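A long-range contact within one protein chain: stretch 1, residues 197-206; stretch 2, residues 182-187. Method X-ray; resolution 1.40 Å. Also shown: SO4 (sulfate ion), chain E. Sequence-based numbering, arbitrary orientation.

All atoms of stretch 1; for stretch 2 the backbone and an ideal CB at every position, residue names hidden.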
# COMPACT_ATOMS: atom_id res chain seq x y z
N SER A 197 7.96 6.87 25.24
CA SER A 197 6.95 6.66 26.25
C SER A 197 6.01 5.48 25.88
O SER A 197 5.56 4.76 26.76
CB SER A 197 6.19 7.94 26.57
OG SER A 197 5.51 8.42 25.44
N ALA A 198 5.72 5.31 24.59
CA ALA A 198 4.94 4.15 24.19
C ALA A 198 5.68 2.85 24.47
O ALA A 198 5.07 1.88 24.88
CB ALA A 198 4.60 4.25 22.70
N LEU A 199 6.99 2.84 24.25
CA LEU A 199 7.80 1.68 24.55
C LEU A 199 7.85 1.36 26.05
O LEU A 199 7.76 0.20 26.43
CB LEU A 199 9.19 1.85 23.98
CG LEU A 199 9.22 1.96 22.44
CD1 LEU A 199 10.60 2.36 21.97
CD2 LEU A 199 8.77 0.73 21.74
N ALA A 200 7.90 2.40 26.89
CA ALA A 200 7.86 2.17 28.34
C ALA A 200 6.51 1.62 28.75
O ALA A 200 6.42 0.73 29.59
CB ALA A 200 8.13 3.48 29.07
N GLU A 201 5.44 2.09 28.12
CA GLU A 201 4.11 1.55 28.41
C GLU A 201 4.00 0.11 27.97
O GLU A 201 3.50 -0.73 28.71
CB GLU A 201 3.00 2.41 27.77
CG GLU A 201 1.62 1.99 28.24
CD GLU A 201 0.48 2.76 27.64
OE1 GLU A 201 0.72 3.76 26.94
OE2 GLU A 201 -0.68 2.37 27.92
N ILE A 202 4.47 -0.20 26.77
CA ILE A 202 4.53 -1.59 26.32
C ILE A 202 5.26 -2.48 27.32
O ILE A 202 4.74 -3.52 27.68
CB ILE A 202 5.22 -1.66 24.96
CG1 ILE A 202 4.24 -1.17 23.87
CG2 ILE A 202 5.66 -3.12 24.63
CD1 ILE A 202 4.90 -0.81 22.57
N ALA A 203 6.45 -2.06 27.77
CA ALA A 203 7.16 -2.89 28.76
C ALA A 203 6.29 -3.16 29.99
O ALA A 203 6.21 -4.28 30.50
CB ALA A 203 8.48 -2.23 29.14
N SER A 204 5.62 -2.13 30.47
CA SER A 204 4.85 -2.25 31.71
C SER A 204 3.69 -3.20 31.55
O SER A 204 3.25 -3.80 32.53
CB SER A 204 4.33 -0.88 32.17
OG SER A 204 3.21 -0.44 31.41
N LEU A 205 3.16 -3.33 30.33
CA LEU A 205 1.99 -4.16 30.07
C LEU A 205 2.32 -5.63 29.87
O LEU A 205 1.42 -6.47 29.85
CB LEU A 205 1.24 -3.65 28.81
CG LEU A 205 0.55 -2.29 29.04
CD1 LEU A 205 0.25 -1.62 27.71
CD2 LEU A 205 -0.75 -2.45 29.86
N LYS A 206 3.60 -5.92 29.66
CA LYS A 206 4.11 -7.29 29.52
C LYS A 206 3.32 -8.15 28.51
O LYS A 206 2.95 -9.30 28.79
CB LYS A 206 4.15 -8.01 30.89
CG LYS A 206 5.04 -7.30 31.87
CD LYS A 206 5.02 -7.99 33.26
CE LYS A 206 5.79 -7.17 34.31
NZ LYS A 206 5.86 -7.91 35.58
N UNK A 182 -6.11 -8.32 23.20
CA UNK A 182 -5.38 -7.09 22.89
C UNK A 182 -5.52 -6.26 24.15
O UNK A 182 -6.61 -5.78 24.49
CB UNK A 182 -5.91 -6.37 21.65
N UNK A 183 -4.42 -6.09 24.87
CA UNK A 183 -4.52 -5.46 26.18
C UNK A 183 -4.45 -3.93 26.17
O UNK A 183 -4.82 -3.29 27.15
CB UNK A 183 -3.40 -6.00 27.08
N UNK A 184 -4.01 -3.37 25.05
CA UNK A 184 -3.95 -1.93 24.90
C UNK A 184 -3.73 -1.57 23.46
O UNK A 184 -2.99 -2.25 22.77
CB UNK A 184 -2.85 -1.33 25.77
N UNK A 185 -4.37 -0.49 23.02
CA UNK A 185 -4.07 0.13 21.73
C UNK A 185 -3.48 1.51 22.03
O UNK A 185 -4.17 2.37 22.57
CB UNK A 185 -5.31 0.23 20.84
N UNK A 186 -2.23 1.70 21.67
CA UNK A 186 -1.55 2.96 21.88
C UNK A 186 -1.50 3.69 20.53
O UNK A 186 -1.20 3.09 19.48
CB UNK A 186 -0.15 2.75 22.46
N UNK A 187 -1.78 4.99 20.56
CA UNK A 187 -1.63 5.80 19.39
C UNK A 187 -0.69 6.97 19.62
O UNK A 187 -0.48 7.45 20.76
CB UNK A 187 -3.00 6.30 18.93
S SO4 E . -6.13 3.84 28.95
O1 SO4 E . -6.14 5.23 28.48
O2 SO4 E . -4.71 3.41 28.99
O3 SO4 E . -6.92 2.97 28.08
O4 SO4 E . -6.71 3.76 30.30

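Stretch 2 is assigned as strand throughout, though irregular at 183, and runs nearly antiparallel to the helix of stretch 1, at 172° between their directions, with the axes 9.8 Å apart at closest approach. No hydrogen bond crosses the gap; the direct contacts are packing, mostly between side chains.

At position 182 nothing of stretch 1 lies within 5.5 Å of the ideal CB, and the helix sets no requirement. The residue is Val-182, which makes no contact with the helix.

Position 183 points its CB toward the helix, near the C-terminal end, where the ideal CB lies 5.2 Å from Leu-205 CD2. Its phi/psi of -87/-15 is not extended, so the backbone does not argue for beta-branching; the aliphatic neighbour does the arguing, and valine, isoleucine, leucine or methionine would suit. Val-183 is found, and its CG2 comes within 4.4 Å of Leu-205 CB, a loose apolar contact.

Position 184 also points toward the helix, the second CB in succession to do so, following the irregular angles at 183. Its surroundings are mixed: the ideal CB is 3.7 Å from Leu-205 CD1 and 4.8 Å from Glu-201 OE2. A side chain with an aliphatic base and a polar or positive end would answer both, and lysine, arginine or glutamine could do so. In Lys-184, CB packs 3.7 Å from Leu-205 CD1 and CG lies 3.7 Å from Glu-201 OE2. With chi2 and chi3 both p, the chain bends so that its amine reaches a sulfate, probably a crystallisation ion, rather than the carboxylate: NZ donates a hydrogen bond to SO4 O2 at 3.0 Å.

At 185 the CB turns away, beginning an alternation that holds from 184 to 187, and many residues could stand here. Asp-185 does, its carboxylate oxygens hydrogen-bonded elsewhere in the structure.

Position 186 faces the helix again. Its ideal CB is 5.0 Å from Ala-198 CB and 4.7 Å from Glu-201 OE1. The carboxylate could argue for a donor such as threonine or lysine, but Ala-198 and Ile-202 favour an aliphatic group, isoleucine, leucine or methionine, and the extended angles (-102/137) suit beta-branching. Ile-186 makes the largest contribution of the strand. Its CG2 meets Ala-198 CB at 4.0 Å; CD1, carried forward by an m, t rotamer, lies 3.9 Å from Ala-198 O, 4.0 Å from Ile-202 CG1 and 3.7 Å from Glu-201 OE1.

Position 187 points away, in extended geometry that tolerates beta-branching; polar residues would also be acceptable. Thr-187 occupies it without touching the helix.

Stretch 2 182-187: VVKDIT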
# COMPACT_ATOMS: atom_id res chain seq x y z
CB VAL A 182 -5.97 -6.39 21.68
CG1 VAL A 182 -5.15 -5.15 21.39
CG2 VAL A 182 -5.95 -7.33 20.48
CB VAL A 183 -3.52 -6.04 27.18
CG1 VAL A 183 -3.79 -7.55 27.36
CG2 VAL A 183 -2.10 -5.79 26.82
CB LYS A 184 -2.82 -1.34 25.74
CG LYS A 184 -2.89 0.16 25.98
CD LYS A 184 -3.96 0.53 26.96
CE LYS A 184 -3.62 0.05 28.35
NZ LYS A 184 -4.66 0.46 29.36
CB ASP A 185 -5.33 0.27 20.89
CG ASP A 185 -5.99 -1.05 20.63
OD1 ASP A 185 -5.40 -1.93 20.02
OD2 ASP A 185 -7.14 -1.21 21.10
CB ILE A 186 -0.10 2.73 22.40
CG1 ILE A 186 -0.09 1.91 23.69
CG2 ILE A 186 0.65 4.04 22.56
CD1 ILE A 186 1.27 1.46 24.15
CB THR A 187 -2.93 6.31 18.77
OG1 THR A 187 -3.60 7.20 19.66
CG2 THR A 187 -3.85 5.14 18.39
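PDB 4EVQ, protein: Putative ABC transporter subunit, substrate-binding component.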